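Local atomic coordinates of S-adenosylmethionine:tRNA ribosyltransferase-isomerase (Thermotoga maritima, PDB entry 1VKY), a protein that probably transfers and isomerises the ribose of S-adenosylmethionine onto the 7-aminomethyl-7-deazaguanine base of tRNA, giving epoxyqueuosine in the queuosine pathway. Residues B[61-64]-B[65-68]; B[247-250]-B[251-254]; B[327-330]-B[331-334]; B[299-302]-B[303-306]; B[266-269]-B[270-274]. One frame throughout, in Å; residues are numbered along the deposited sequence.

Interaction 1: B[61-64]-B[65-68]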
loop_
_atom_site.group_PDB
_atom_site.type_symbol
_atom_site.label_atom_id
_atom_site.label_comp_id
_atom_site.label_asym_id
_atom_site.label_seq_id
_atom_site.Cartn_x
_atom_site.Cartn_y
_atom_site.Cartn_z
ATOM N N TYR B 61 -21.655 15.289 -10.982
ATOM C CA TYR B 61 -22.097 14.322 -11.967
ATOM C C TYR B 61 -23.245 13.477 -11.450
ATOM O O TYR B 61 -23.771 12.670 -12.176
ATOM C CB TYR B 61 -20.923 13.409 -12.368
ATOM C CG TYR B 61 -19.837 14.192 -13.046
ATOM C CD1 TYR B 61 -18.775 14.686 -12.319
ATOM C CD2 TYR B 61 -19.937 14.531 -14.401
ATOM C CE1 TYR B 61 -17.772 15.439 -12.921
ATOM C CE2 TYR B 61 -18.956 15.295 -15.023
ATOM C CZ TYR B 61 -17.864 15.751 -14.268
ATOM O OH TYR B 61 -16.874 16.506 -14.856
ATOM N N LEU B 62 -23.627 13.666 -10.196
ATOM C CA LEU B 62 -24.603 12.813 -9.562
ATOM C C LEU B 62 -25.819 13.631 -9.278
ATOM O O LEU B 62 -25.740 14.786 -8.907
ATOM C CB LEU B 62 -24.059 12.170 -8.265
ATOM C CG LEU B 62 -22.824 11.254 -8.472
ATOM C CD1 LEU B 62 -22.160 10.832 -7.152
ATOM C CD2 LEU B 62 -23.171 10.056 -9.315
ATOM N N GLU B 63 -26.959 13.006 -9.454
ATOM C CA GLU B 63 -28.226 13.643 -9.216
ATOM C C GLU B 63 -28.995 12.976 -8.074
ATOM O O GLU B 63 -28.689 11.863 -7.686
ATOM C CB GLU B 63 -29.033 13.656 -10.493
ATOM C CG GLU B 63 -29.253 12.335 -11.148
ATOM C CD GLU B 63 -29.784 12.494 -12.555
ATOM O OE1 GLU B 63 -28.979 12.816 -13.478
ATOM O OE2 GLU B 63 -31.003 12.307 -12.701
ATOM N N PRO B 64 -29.964 13.683 -7.508
ATOM C CA PRO B 64 -30.797 13.123 -6.457
ATOM C C PRO B 64 -31.419 11.798 -6.924
ATOM O O PRO B 64 -31.864 11.669 -8.071
ATOM C CB PRO B 64 -31.872 14.208 -6.250
ATOM C CG PRO B 64 -31.256 15.466 -6.714
ATOM C CD PRO B 64 -30.340 15.080 -7.820
ATOM N N GLY B 65 -31.366 10.787 -6.074
ATOM C CA GLY B 65 -31.903 9.481 -6.462
ATOM C C GLY B 65 -30.890 8.516 -7.087
ATOM O O GLY B 65 -31.164 7.325 -7.159
ATOM N N ASP B 66 -29.731 8.987 -7.552
ATOM C CA ASP B 66 -28.707 8.040 -8.002
ATOM C C ASP B 66 -28.281 7.127 -6.828
ATOM O O ASP B 66 -28.364 7.533 -5.662
ATOM C CB ASP B 66 -27.489 8.761 -8.554
ATOM C CG ASP B 66 -27.705 9.320 -9.943
ATOM O OD1 ASP B 66 -28.648 8.867 -10.665
ATOM O OD2 ASP B 66 -26.954 10.226 -10.377
ATOM N N LEU B 67 -27.791 5.922 -7.144
ATOM C CA LEU B 67 -27.390 4.945 -6.109
ATOM C C LEU B 67 -25.929 4.582 -6.269
ATOM O O LEU B 67 -25.535 4.082 -7.311
ATOM C CB LEU B 67 -28.249 3.667 -6.186
ATOM C CG LEU B 67 -27.977 2.592 -5.102
ATOM C CD1 LEU B 67 -28.526 2.957 -3.765
ATOM C CD2 LEU B 67 -28.582 1.269 -5.516
ATOM N N LEU B 68 -25.138 4.846 -5.226
ATOM C CA LEU B 68 -23.744 4.457 -5.174
ATOM C C LEU B 68 -23.674 3.119 -4.469
ATOM O O LEU B 68 -24.130 2.992 -3.339
ATOM C CB LEU B 68 -22.890 5.486 -4.403
ATOM C CG LEU B 68 -22.500 6.734 -5.217
ATOM C CD1 LEU B 68 -21.911 7.854 -4.326
ATOM C CD2 LEU B 68 -21.522 6.400 -6.232
#

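Interaction 2: B[247-250]-B[251-254]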
loop_
_atom_site.group_PDB
_atom_site.type_symbol
_atom_site.label_atom_id
_atom_site.label_comp_id
_atom_site.label_asym_id
_atom_site.label_seq_id
_atom_site.Cartn_x
_atom_site.Cartn_y
_atom_site.Cartn_z
ATOM N N ARG B 247 -33.718 -2.186 -7.287
ATOM C CA ARG B 247 -35.016 -2.198 -7.958
ATOM C C ARG B 247 -35.697 -0.827 -7.898
ATOM O O ARG B 247 -36.195 -0.327 -8.895
ATOM C CB ARG B 247 -35.922 -3.260 -7.345
ATOM C CG ARG B 247 -37.267 -3.311 -8.053
ATOM C CD ARG B 247 -38.289 -4.355 -7.526
ATOM N NE ARG B 247 -38.305 -4.490 -6.068
ATOM C CZ ARG B 247 -38.831 -3.606 -5.218
ATOM N NH1 ARG B 247 -39.398 -2.471 -5.653
ATOM N NH2 ARG B 247 -38.763 -3.863 -3.911
ATOM N N GLU B 248 -35.677 -0.192 -6.744
ATOM C CA GLU B 248 -36.234 1.177 -6.603
ATOM C C GLU B 248 -35.537 2.242 -7.463
ATOM O O GLU B 248 -36.180 3.162 -7.999
ATOM C CB GLU B 248 -36.172 1.602 -5.146
ATOM C CG GLU B 248 -37.136 0.861 -4.234
ATOM C CD GLU B 248 -36.886 1.163 -2.778
ATOM O OE1 GLU B 248 -35.827 1.751 -2.441
ATOM O OE2 GLU B 248 -37.752 0.804 -1.973
ATOM N N THR B 249 -34.222 2.129 -7.587
ATOM C CA THR B 249 -33.447 3.071 -8.383
ATOM C C THR B 249 -33.810 2.956 -9.869
ATOM O O THR B 249 -34.065 3.948 -10.541
ATOM C CB THR B 249 -31.957 2.779 -8.176
ATOM O OG1 THR B 249 -31.638 2.919 -6.793
ATOM C CG2 THR B 249 -31.100 3.861 -8.801
ATOM N N ARG B 250 -33.878 1.726 -10.341
ATOM C CA ARG B 250 -34.344 1.411 -11.688
ATOM C C ARG B 250 -35.768 1.937 -11.935
ATOM O O ARG B 250 -36.029 2.598 -12.938
ATOM C CB ARG B 250 -34.323 -0.094 -11.894
ATOM C CG ARG B 250 -32.988 -0.662 -12.345
ATOM C CD ARG B 250 -32.939 -0.910 -13.866
ATOM N NE ARG B 250 -31.603 -1.277 -14.351
ATOM C CZ ARG B 250 -30.575 -0.442 -14.351
ATOM N NH1 ARG B 250 -30.714 0.795 -13.889
ATOM N NH2 ARG B 250 -29.418 -0.837 -14.806
ATOM N N GLU B 251 -36.677 1.644 -11.017
ATOM C CA GLU B 251 -38.051 2.158 -11.103
ATOM C C GLU B 251 -38.101 3.672 -11.194
ATOM O O GLU B 251 -38.878 4.204 -11.962
ATOM C CB GLU B 251 -38.879 1.675 -9.919
ATOM C CG GLU B 251 -39.136 0.184 -9.995
ATOM C CD GLU B 251 -39.818 -0.409 -8.764
ATOM O OE1 GLU B 251 -40.138 -1.630 -8.830
ATOM O OE2 GLU B 251 -40.009 0.321 -7.752
ATOM N N ARG B 252 -37.276 4.370 -10.423
ATOM C CA ARG B 252 -37.217 5.841 -10.477
ATOM C C ARG B 252 -36.595 6.363 -11.744
ATOM O O ARG B 252 -36.658 7.556 -12.009
ATOM C CB ARG B 252 -36.387 6.396 -9.326
ATOM C CG ARG B 252 -37.067 6.340 -8.010
ATOM C CD ARG B 252 -36.361 7.170 -6.967
ATOM N NE ARG B 252 -34.929 6.875 -6.816
ATOM C CZ ARG B 252 -34.448 5.893 -6.065
ATOM N NH1 ARG B 252 -35.252 5.049 -5.443
ATOM N NH2 ARG B 252 -33.145 5.720 -5.961
ATOM N N GLY B 253 -35.922 5.495 -12.495
ATOM C CA GLY B 253 -35.206 5.925 -13.673
ATOM C C GLY B 253 -33.858 6.562 -13.350
ATOM O O GLY B 253 -33.253 7.166 -14.227
ATOM N N ASN B 254 -33.342 6.370 -12.133
ATOM C CA ASN B 254 -31.984 6.909 -11.761
ATOM C C ASN B 254 -30.865 5.909 -12.065
ATOM O O ASN B 254 -31.135 4.797 -12.504
ATOM C CB ASN B 254 -31.923 7.268 -10.280
ATOM C CG ASN B 254 -32.749 8.480 -9.940
ATOM O OD1 ASN B 254 -33.700 8.377 -9.204
ATOM N ND2 ASN B 254 -32.374 9.624 -10.459
HETATM O O HOH W 1 -33.697 3.456 -3.426
#

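Interaction 3: B[327-330]-B[331-334]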
loop_
_atom_site.group_PDB
_atom_site.type_symbol
_atom_site.label_atom_id
_atom_site.label_comp_id
_atom_site.label_asym_id
_atom_site.label_seq_id
_atom_site.Cartn_x
_atom_site.Cartn_y
_atom_site.Cartn_z
ATOM N N TYR B 327 -6.498 6.121 -21.196
ATOM C CA TYR B 327 -5.284 5.705 -20.485
ATOM C C TYR B 327 -4.015 6.343 -21.072
ATOM O O TYR B 327 -3.083 6.697 -20.340
ATOM C CB TYR B 327 -5.134 4.189 -20.497
ATOM C CG TYR B 327 -5.808 3.527 -19.339
ATOM C CD1 TYR B 327 -7.184 3.633 -19.159
ATOM C CD2 TYR B 327 -5.080 2.785 -18.411
ATOM C CE1 TYR B 327 -7.814 2.973 -18.071
ATOM C CE2 TYR B 327 -5.694 2.156 -17.321
ATOM C CZ TYR B 327 -7.063 2.250 -17.161
ATOM O OH TYR B 327 -7.672 1.605 -16.097
ATOM N N ARG B 328 -3.980 6.513 -22.390
ATOM C CA ARG B 328 -2.835 7.223 -22.979
ATOM C C ARG B 328 -2.788 8.680 -22.508
ATOM O O ARG B 328 -1.711 9.207 -22.190
ATOM C CB ARG B 328 -2.891 7.118 -24.491
ATOM C CG ARG B 328 -2.372 5.770 -25.021
ATOM C CD ARG B 328 -2.102 5.784 -26.537
ATOM N NE ARG B 328 -3.353 5.964 -27.265
ATOM C CZ ARG B 328 -4.220 5.005 -27.553
ATOM N NH1 ARG B 328 -3.990 3.737 -27.210
ATOM N NH2 ARG B 328 -5.331 5.323 -28.204
ATOM N N GLU B 329 -3.956 9.337 -22.440
ATOM C CA GLU B 329 -4.053 10.694 -21.870
ATOM C C GLU B 329 -3.667 10.765 -20.394
ATOM O O GLU B 329 -3.042 11.752 -19.950
ATOM C CB GLU B 329 -5.465 11.295 -22.031
ATOM C CG GLU B 329 -5.667 12.244 -23.210
ATOM C CD GLU B 329 -4.688 13.448 -23.257
ATOM O OE1 GLU B 329 -3.781 13.444 -24.114
ATOM O OE2 GLU B 329 -4.816 14.414 -22.466
ATOM N N ALA B 330 -4.028 9.743 -19.622
ATOM C CA ALA B 330 -3.637 9.699 -18.210
ATOM C C ALA B 330 -2.115 9.641 -18.024
ATOM O O ALA B 330 -1.568 10.332 -17.169
ATOM C CB ALA B 330 -4.295 8.536 -17.490
ATOM N N VAL B 331 -1.444 8.817 -18.815
ATOM C CA VAL B 331 0.024 8.725 -18.758
ATOM C C VAL B 331 0.623 10.068 -19.156
ATOM O O VAL B 331 1.507 10.588 -18.477
ATOM C CB VAL B 331 0.556 7.554 -19.652
ATOM C CG1 VAL B 331 2.051 7.606 -19.821
ATOM C CG2 VAL B 331 0.114 6.194 -19.085
ATOM N N LYS B 332 0.104 10.649 -20.226
ATOM C CA LYS B 332 0.615 11.914 -20.740
ATOM C C LYS B 332 0.459 12.974 -19.690
ATOM O O LYS B 332 1.387 13.738 -19.440
ATOM C CB LYS B 332 -0.121 12.298 -22.015
ATOM C CG LYS B 332 0.398 13.514 -22.713
ATOM C CD LYS B 332 -0.472 13.851 -23.901
ATOM C CE LYS B 332 0.090 15.044 -24.676
ATOM N NZ LYS B 332 -0.918 15.529 -25.676
ATOM N N ARG B 333 -0.672 12.988 -18.992
ATOM C CA ARG B 333 -0.884 13.987 -17.953
ATOM C C ARG B 333 -0.361 13.614 -16.586
ATOM O O ARG B 333 -0.576 14.360 -15.620
ATOM C CB ARG B 333 -2.384 14.280 -17.836
ATOM C CG ARG B 333 -2.903 14.985 -19.029
ATOM C CD ARG B 333 -4.391 15.165 -18.997
ATOM N NE ARG B 333 -4.890 15.892 -20.173
ATOM C CZ ARG B 333 -5.371 17.128 -20.142
ATOM N NH1 ARG B 333 -5.375 17.840 -19.006
ATOM N NH2 ARG B 333 -5.843 17.666 -21.258
ATOM N N ARG B 334 0.274 12.446 -16.476
ATOM C CA ARG B 334 0.994 12.054 -15.267
ATOM C C ARG B 334 0.030 11.732 -14.126
ATOM O O ARG B 334 0.301 11.981 -12.943
ATOM C CB ARG B 334 2.031 13.146 -14.884
ATOM C CG ARG B 334 2.980 13.564 -16.030
ATOM C CD ARG B 334 3.973 12.508 -16.466
ATOM N NE ARG B 334 4.914 12.179 -15.400
ATOM C CZ ARG B 334 5.799 11.173 -15.433
ATOM N NH1 ARG B 334 5.901 10.367 -16.483
ATOM N NH2 ARG B 334 6.587 10.969 -14.394
#

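Interaction 4: B[299-302]-B[303-306]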
loop_
_atom_site.group_PDB
_atom_site.type_symbol
_atom_site.label_atom_id
_atom_site.label_comp_id
_atom_site.label_asym_id
_atom_site.label_seq_id
_atom_site.Cartn_x
_atom_site.Cartn_y
_atom_site.Cartn_z
ATOM N N LEU B 299 -19.654 3.798 -13.441
ATOM C CA LEU B 299 -18.607 3.016 -12.755
ATOM C C LEU B 299 -17.515 3.960 -12.222
ATOM O O LEU B 299 -17.010 4.759 -12.994
ATOM C CB LEU B 299 -17.988 1.981 -13.709
ATOM C CG LEU B 299 -16.710 1.225 -13.220
ATOM C CD1 LEU B 299 -17.032 0.499 -11.946
ATOM C CD2 LEU B 299 -16.201 0.259 -14.184
ATOM N N VAL B 300 -17.223 3.890 -10.911
ATOM C CA VAL B 300 -15.991 4.511 -10.340
ATOM C C VAL B 300 -14.951 3.418 -10.075
ATOM O O VAL B 300 -15.231 2.390 -9.420
ATOM C CB VAL B 300 -16.292 5.217 -9.009
ATOM C CG1 VAL B 300 -15.069 5.874 -8.438
ATOM C CG2 VAL B 300 -17.429 6.202 -9.159
ATOM N N THR B 301 -13.744 3.646 -10.557
ATOM C CA THR B 301 -12.698 2.655 -10.471
ATOM C C THR B 301 -11.299 3.289 -10.557
ATOM O O THR B 301 -11.143 4.424 -10.969
ATOM C CB THR B 301 -12.904 1.630 -11.586
ATOM O OG1 THR B 301 -11.958 0.549 -11.447
ATOM C CG2 THR B 301 -12.626 2.237 -12.954
ATOM N N ASN B 302 -10.283 2.522 -10.169
ATOM C CA ASN B 302 -8.889 2.981 -10.274
ATOM C C ASN B 302 -8.369 2.835 -11.677
ATOM O O ASN B 302 -9.071 2.366 -12.572
ATOM C CB ASN B 302 -7.997 2.214 -9.271
ATOM C CG ASN B 302 -8.360 2.500 -7.794
ATOM O OD1 ASN B 302 -8.872 3.569 -7.448
ATOM N ND2 ASN B 302 -8.094 1.523 -6.937
ATOM N N PHE B 303 -7.144 3.327 -11.883
ATOM C CA PHE B 303 -6.382 3.093 -13.110
ATOM C C PHE B 303 -5.640 1.767 -13.004
ATOM O O PHE B 303 -4.840 1.582 -12.096
ATOM C CB PHE B 303 -5.431 4.252 -13.358
ATOM C CG PHE B 303 -6.105 5.443 -13.928
ATOM C CD1 PHE B 303 -6.654 6.380 -13.131
ATOM C CD2 PHE B 303 -6.218 5.583 -15.300
ATOM C CE1 PHE B 303 -7.274 7.501 -13.682
ATOM C CE2 PHE B 303 -6.846 6.650 -15.858
ATOM C CZ PHE B 303 -7.372 7.628 -15.047
ATOM N N HIS B 304 -5.915 0.847 -13.930
ATOM C CA HIS B 304 -5.431 -0.520 -13.820
ATOM C C HIS B 304 -4.176 -0.711 -14.648
ATOM O O HIS B 304 -3.865 0.098 -15.481
ATOM C CB HIS B 304 -6.536 -1.492 -14.206
ATOM C CG HIS B 304 -7.827 -1.242 -13.458
ATOM N ND1 HIS B 304 -7.944 -1.449 -12.102
ATOM C CD2 HIS B 304 -9.013 -0.719 -13.861
ATOM C CE1 HIS B 304 -9.160 -1.100 -11.705
ATOM N NE2 HIS B 304 -9.828 -0.655 -12.753
ATOM N N LEU B 305 -3.458 -1.805 -14.411
ATOM C CA LEU B 305 -2.164 -2.009 -15.025
ATOM C C LEU B 305 -2.310 -2.568 -16.439
ATOM O O LEU B 305 -3.332 -3.243 -16.751
ATOM C CB LEU B 305 -1.363 -2.973 -14.120
ATOM C CG LEU B 305 -1.094 -2.528 -12.659
ATOM C CD1 LEU B 305 -0.568 -3.682 -11.793
ATOM C CD2 LEU B 305 -0.103 -1.361 -12.666
ATOM N N PRO B 306 -1.289 -2.341 -17.280
ATOM C CA PRO B 306 -1.223 -2.951 -18.592
ATOM C C PRO B 306 -1.527 -4.422 -18.543
ATOM O O PRO B 306 -1.079 -5.148 -17.636
ATOM C CB PRO B 306 0.240 -2.725 -19.030
ATOM C CG PRO B 306 0.676 -1.486 -18.304
ATOM C CD PRO B 306 -0.098 -1.498 -17.016
#

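Interaction 5: B[266-269]-B[270-274]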
loop_
_atom_site.group_PDB
_atom_site.type_symbol
_atom_site.label_atom_id
_atom_site.label_comp_id
_atom_site.label_asym_id
_atom_site.label_seq_id
_atom_site.Cartn_x
_atom_site.Cartn_y
_atom_site.Cartn_z
ATOM N N THR B 266 -20.063 -8.552 -9.094
ATOM C CA THR B 266 -21.170 -9.069 -8.285
ATOM C C THR B 266 -22.518 -8.734 -8.865
ATOM O O THR B 266 -23.377 -9.599 -9.000
ATOM C CB THR B 266 -21.052 -8.531 -6.811
ATOM O OG1 THR B 266 -19.938 -9.204 -6.181
ATOM C CG2 THR B 266 -22.297 -8.939 -5.984
ATOM N N LEU B 267 -22.723 -7.472 -9.217
ATOM C CA LEU B 267 -23.986 -7.062 -9.784
ATOM C C LEU B 267 -24.317 -7.684 -11.155
ATOM O O LEU B 267 -25.484 -8.048 -11.415
ATOM C CB LEU B 267 -24.037 -5.547 -9.874
ATOM C CG LEU B 267 -24.053 -4.767 -8.536
ATOM C CD1 LEU B 267 -23.974 -3.285 -8.940
ATOM C CD2 LEU B 267 -25.262 -5.053 -7.672
ATOM N N GLU B 268 -23.322 -7.773 -12.039
ATOM C CA GLU B 268 -23.555 -8.414 -13.351
ATOM C C GLU B 268 -23.746 -9.932 -13.262
ATOM O O GLU B 268 -24.442 -10.549 -14.087
ATOM C CB GLU B 268 -22.444 -8.030 -14.335
ATOM C CG GLU B 268 -22.457 -6.552 -14.683
ATOM C CD GLU B 268 -23.775 -6.058 -15.278
ATOM O OE1 GLU B 268 -24.330 -6.753 -16.164
ATOM O OE2 GLU B 268 -24.262 -4.975 -14.890
ATOM N N THR B 269 -23.192 -10.547 -12.231
ATOM C CA THR B 269 -23.486 -11.925 -11.910
ATOM C C THR B 269 -24.959 -12.118 -11.487
ATOM O O THR B 269 -25.682 -12.986 -12.040
ATOM C CB THR B 269 -22.532 -12.385 -10.803
ATOM O OG1 THR B 269 -21.187 -12.375 -11.285
ATOM C CG2 THR B 269 -22.837 -13.813 -10.368
ATOM N N ILE B 270 -25.443 -11.325 -10.531
ATOM C CA ILE B 270 -26.844 -11.517 -10.090
ATOM C C ILE B 270 -27.866 -11.086 -11.128
ATOM O O ILE B 270 -28.992 -11.590 -11.130
ATOM C CB ILE B 270 -27.178 -10.838 -8.703
ATOM C CG1 ILE B 270 -27.216 -9.315 -8.825
ATOM C CG2 ILE B 270 -26.214 -11.302 -7.664
ATOM C CD1 ILE B 270 -27.852 -8.630 -7.704
ATOM N N ALA B 271 -27.485 -10.153 -11.990
ATOM C CA ALA B 271 -28.343 -9.732 -13.103
ATOM C C ALA B 271 -28.637 -10.911 -14.037
ATOM O O ALA B 271 -29.589 -10.848 -14.794
ATOM C CB ALA B 271 -27.680 -8.620 -13.926
ATOM N N ARG B 272 -27.790 -11.943 -14.035
ATOM C CA ARG B 272 -27.943 -13.065 -14.949
ATOM C C ARG B 272 -28.518 -14.295 -14.233
ATOM O O ARG B 272 -28.500 -15.380 -14.785
ATOM C CB ARG B 272 -26.599 -13.408 -15.588
ATOM C CG ARG B 272 -26.161 -12.310 -16.595
ATOM C CD ARG B 272 -24.758 -12.351 -16.989
ATOM N NE ARG B 272 -24.529 -11.413 -18.106
ATOM C CZ ARG B 272 -24.467 -10.094 -18.018
ATOM N NH1 ARG B 272 -24.610 -9.471 -16.851
ATOM N NH2 ARG B 272 -24.283 -9.362 -19.111
ATOM N N LEU B 273 -29.031 -14.123 -13.016
ATOM C CA LEU B 273 -29.605 -15.237 -12.277
ATOM C C LEU B 273 -31.072 -15.002 -12.159
ATOM O O LEU B 273 -31.550 -13.890 -12.341
ATOM C CB LEU B 273 -29.032 -15.305 -10.867
ATOM C CG LEU B 273 -27.561 -15.649 -10.745
ATOM C CD1 LEU B 273 -27.097 -15.424 -9.307
ATOM C CD2 LEU B 273 -27.308 -17.069 -11.198
ATOM N N PRO B 274 -31.831 -16.040 -11.822
ATOM C CA PRO B 274 -33.248 -15.816 -11.597
ATOM C C PRO B 274 -33.432 -14.821 -10.445
ATOM O O PRO B 274 -32.582 -14.705 -9.591
ATOM C CB PRO B 274 -33.804 -17.196 -11.227
ATOM C CG PRO B 274 -32.698 -18.169 -11.255
ATOM C CD PRO B 274 -31.417 -17.442 -11.596
#

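Interaction 1: B[61-64]-B[65-68]
Asp66 and Glu63 grip each other twice across a tight turn. The backbone N of Glu63 donates to Asp66 OD2 at 2.9 Å, an almost perfectly straight bond (179°), although the N-H reaches the oxygen from above the carboxylate plane. In return Asp66 N donates to Glu63 O at 3.1 Å, closing the type II beta turn that runs from Glu63 to Asp66 with Pro64 and Gly65 at its corners. Gly65 has the positive phi usual for the third position of a type II turn. The Asp66 carboxylate swings back over the turn because CG stands beside its own backbone N (chi1 -76°). OD2 also forms a salt bridge with Arg255, which probably offsets the like charge of Glu63, whose OE1 lies 4.5 Å from Asp66 OD2.

The CG methylene of Glu63 lies 3.2 Å from Asp66 OD2, placed there by a chi1 of 55° that tucks CG between backbone N and carbonyl carbon. Farther from the turn, Leu62 CD1 meets Leu68 CD1 at 4.1 Å, the two side chains crossing at about a right angle.

The turn leads straight into strand 67-75. There Leu67 pairs with Val257 and Leu68 with Gln205, so the strand enters the mixed sheet between 256-259 and 205-213, while Leu67 leans on helix 240-252.

Interaction 2: B[247-250]-B[251-254]
A Schellman motif ends helix 240-252, and the side chains of Arg247 to Asn254 are arranged around it. Gly253 leaves the helix with positive phi, a conformation that favours glycine. Its N donates to Arg250 O at 2.9 Å, while Asn254 N reaches back five residues to Thr249 O at 3.0 Å.

Arg252 lays its guanidinium along the last turn. Bent at chi3 (-53°), the chain doubles back so that one face of the group lies against Thr249 CA and Glu248 O. NE donates to Asn254 OD1 at 3.1 Å. At the in-plane edge, NH1 gives a hydrogen to a water 3.0 Å away, and this water donates in turn to Glu248 OE1 at 2.9 Å, joining two charges too far apart for a direct salt bridge. NH2 is bonded to Gly65 O, so the guanidinium is held on several sides and its rotation is fixed.

One residue earlier in the helix than the Glu248 and Arg252 pair, Arg247 and Glu251 run side by side in the same direction. Their salt bridge, NH1 to OE1, is weak at 3.4 Å, and the guanidinium and carboxylate planes are 47° apart. Thr249 CG2 touches Asn254 CB at 3.8 Å, and Thr249 also packs on Ile256. Arg250 forms its salt bridge outside the motif, with Asp297.

The two backbone bonds that close back over the last turn, around a glycine at the C' position, are those of a Schellman motif, which here ends the helix ahead of strand 256-259.

Interaction 3: B[327-330]-B[331-334]
Glu329 serves two basic residues at once, one with each carboxylate oxygen. Its OE2 accepts from Arg333 NE at 2.7 Å in a nearly straight bond (172°), lying in the guanidinium plane, whereas the carboxylate plane itself is turned 76° from that of the guanidinium. OE1 faces Lys332: NZ is 3.9 Å away, a long salt bridge, and the CD methylene of Lys332 is closer, at 3.3 Å from OE1. A bend at chi2 (-56°) brings the glutamate back toward the following turn, and the extended lysine runs alongside it.

Backbone bonds carry the last helical turn. Val331 N, Lys332 N and Arg333 N donate to Tyr327 O, Arg328 O and Glu329 O, the last at 2.8 Å. Arg334 then adopts positive phi and donates its N to Val331 O at 3.0 Å; this is the Schellman end of the helix, built here on a residue other than glycine.

In van der Waals contact, Val331 CG2 rests 3.5 Å from Tyr327 O. Arg334 forms a salt bridge with Glu25.

The charged network rides on the exposed side of helix 320-332. On the buried side Ala330 and Tyr327 press on Phe303 in the loop after strand 298-302, and Tyr20 meets the Tyr327 ring edge-to-face. Val331 packs on Pro23 and Phe337, in loops next to the helix.

Interaction 4: B[299-302]-B[303-306]
The imidazole of His304 has Asn302 O over one face and Thr301 OG1 at its edge. The carbonyl oxygen stands 3.1 Å above the ring plane, offset toward the rim, with NE2 as its nearest ring atom at 3.1 Å; the angle is too poor for a hydrogen bond. The edge is different. NE2 donates to Thr301 OG1 at 2.8 Å, with the hydroxyl close to the ring plane, so the bond uses the N-H in its natural direction and fixes how the ring is turned about chi2. Thr301 presents the hydroxyl by setting OG1 opposite its backbone N (chi1 -174°), and the two side chains meet at about a right angle.

Phe303 CG lies 4.1 Å from Asn302 C. The Phe303 ring also meets those of Tyr327, Tyr335 and Phe337, with planes inclined at 55 to 60°.

Thr301 OG1 has a second partner, an unidentified ligand, probably picked up during crystallisation, which also bonds to Asn302 N. The side chain of Asn302 is held through OD1, which bonds to His190 NE2.

All four touching residues are buried where strand 298-302 gives way to the loop before helix 309-318. Thr301 and His304 both pack on Val314 of that helix and on Thr261 at the start of helix 261-270, while Thr301 pairs through its backbone with Met344 in strand 343-346.

Interaction 5: B[266-269]-B[270-274]
Arg272 folds back on Glu268 where helix 261-270 runs out into a type I beta turn from Ile270 to Leu273. The arginine chain is extended from CG to NE, and the turn about its last torsion, chi4, swings NH1 back toward the helix. There NH1 does double duty, donating to Glu268 OE1 at 2.8 Å in a salt bridge and to Glu268 O at 3.0 Å, with both oxygens near the guanidinium plane. Glu268 meets it halfway: a bend at chi2 (-57°) curls the carboxylate so that OE1 receives the N-H on its anti side, with the two flat groups 68° apart. The carboxylate is buried, and backbone N-H groups of Lys294, Leu295 and Val296 also bond to it, which would probably stabilise its negative charge.

Ile270 takes the less usual chi1 of 71°, placing CG1 between backbone N and carbonyl carbon and 3.4 Å from Leu267 O. From there CD1 approaches Leu267 CD2 at 4.4 Å, a loose apolar touch, while the residue also packs on Tyr236 and Tyr279 of the neighbouring strands. Thr269 keeps OG1 beside its own backbone N, from where the hydroxyl bonds to Arg265 O and to Thr283 OG1.

The helical bonding pattern changes at the end. Ile270 N and Ala271 N still make i to i+4 bonds, to Thr266 O and Leu267 O, but Arg272 N turns to the nearer Thr269 O at 3.1 Å. Leu273 CG rests 3.5 Å from that same oxygen, Thr269 O.

In the fold
All five contacts are local, each within one continuous stretch, so none nests in or crosses another. From the N terminus, interaction 1 turns the chain into strand 67-75; interaction 2 ends helix 240-252 ahead of strand 256-259; interaction 5 ends helix 261-270; interaction 4 takes strand 298-302 into its following loop; and interaction 3 ends helix 320-332. Two pairs touch. Gly65 O meets Arg252 NH2, joining 1 to 2 beside the mixed sheet, and Tyr327 OH meets His304 N, joining 3 to 4. Interactions 1 and 4 reach that same sheet with centres about 21 Å apart, while 5 touches none of the others.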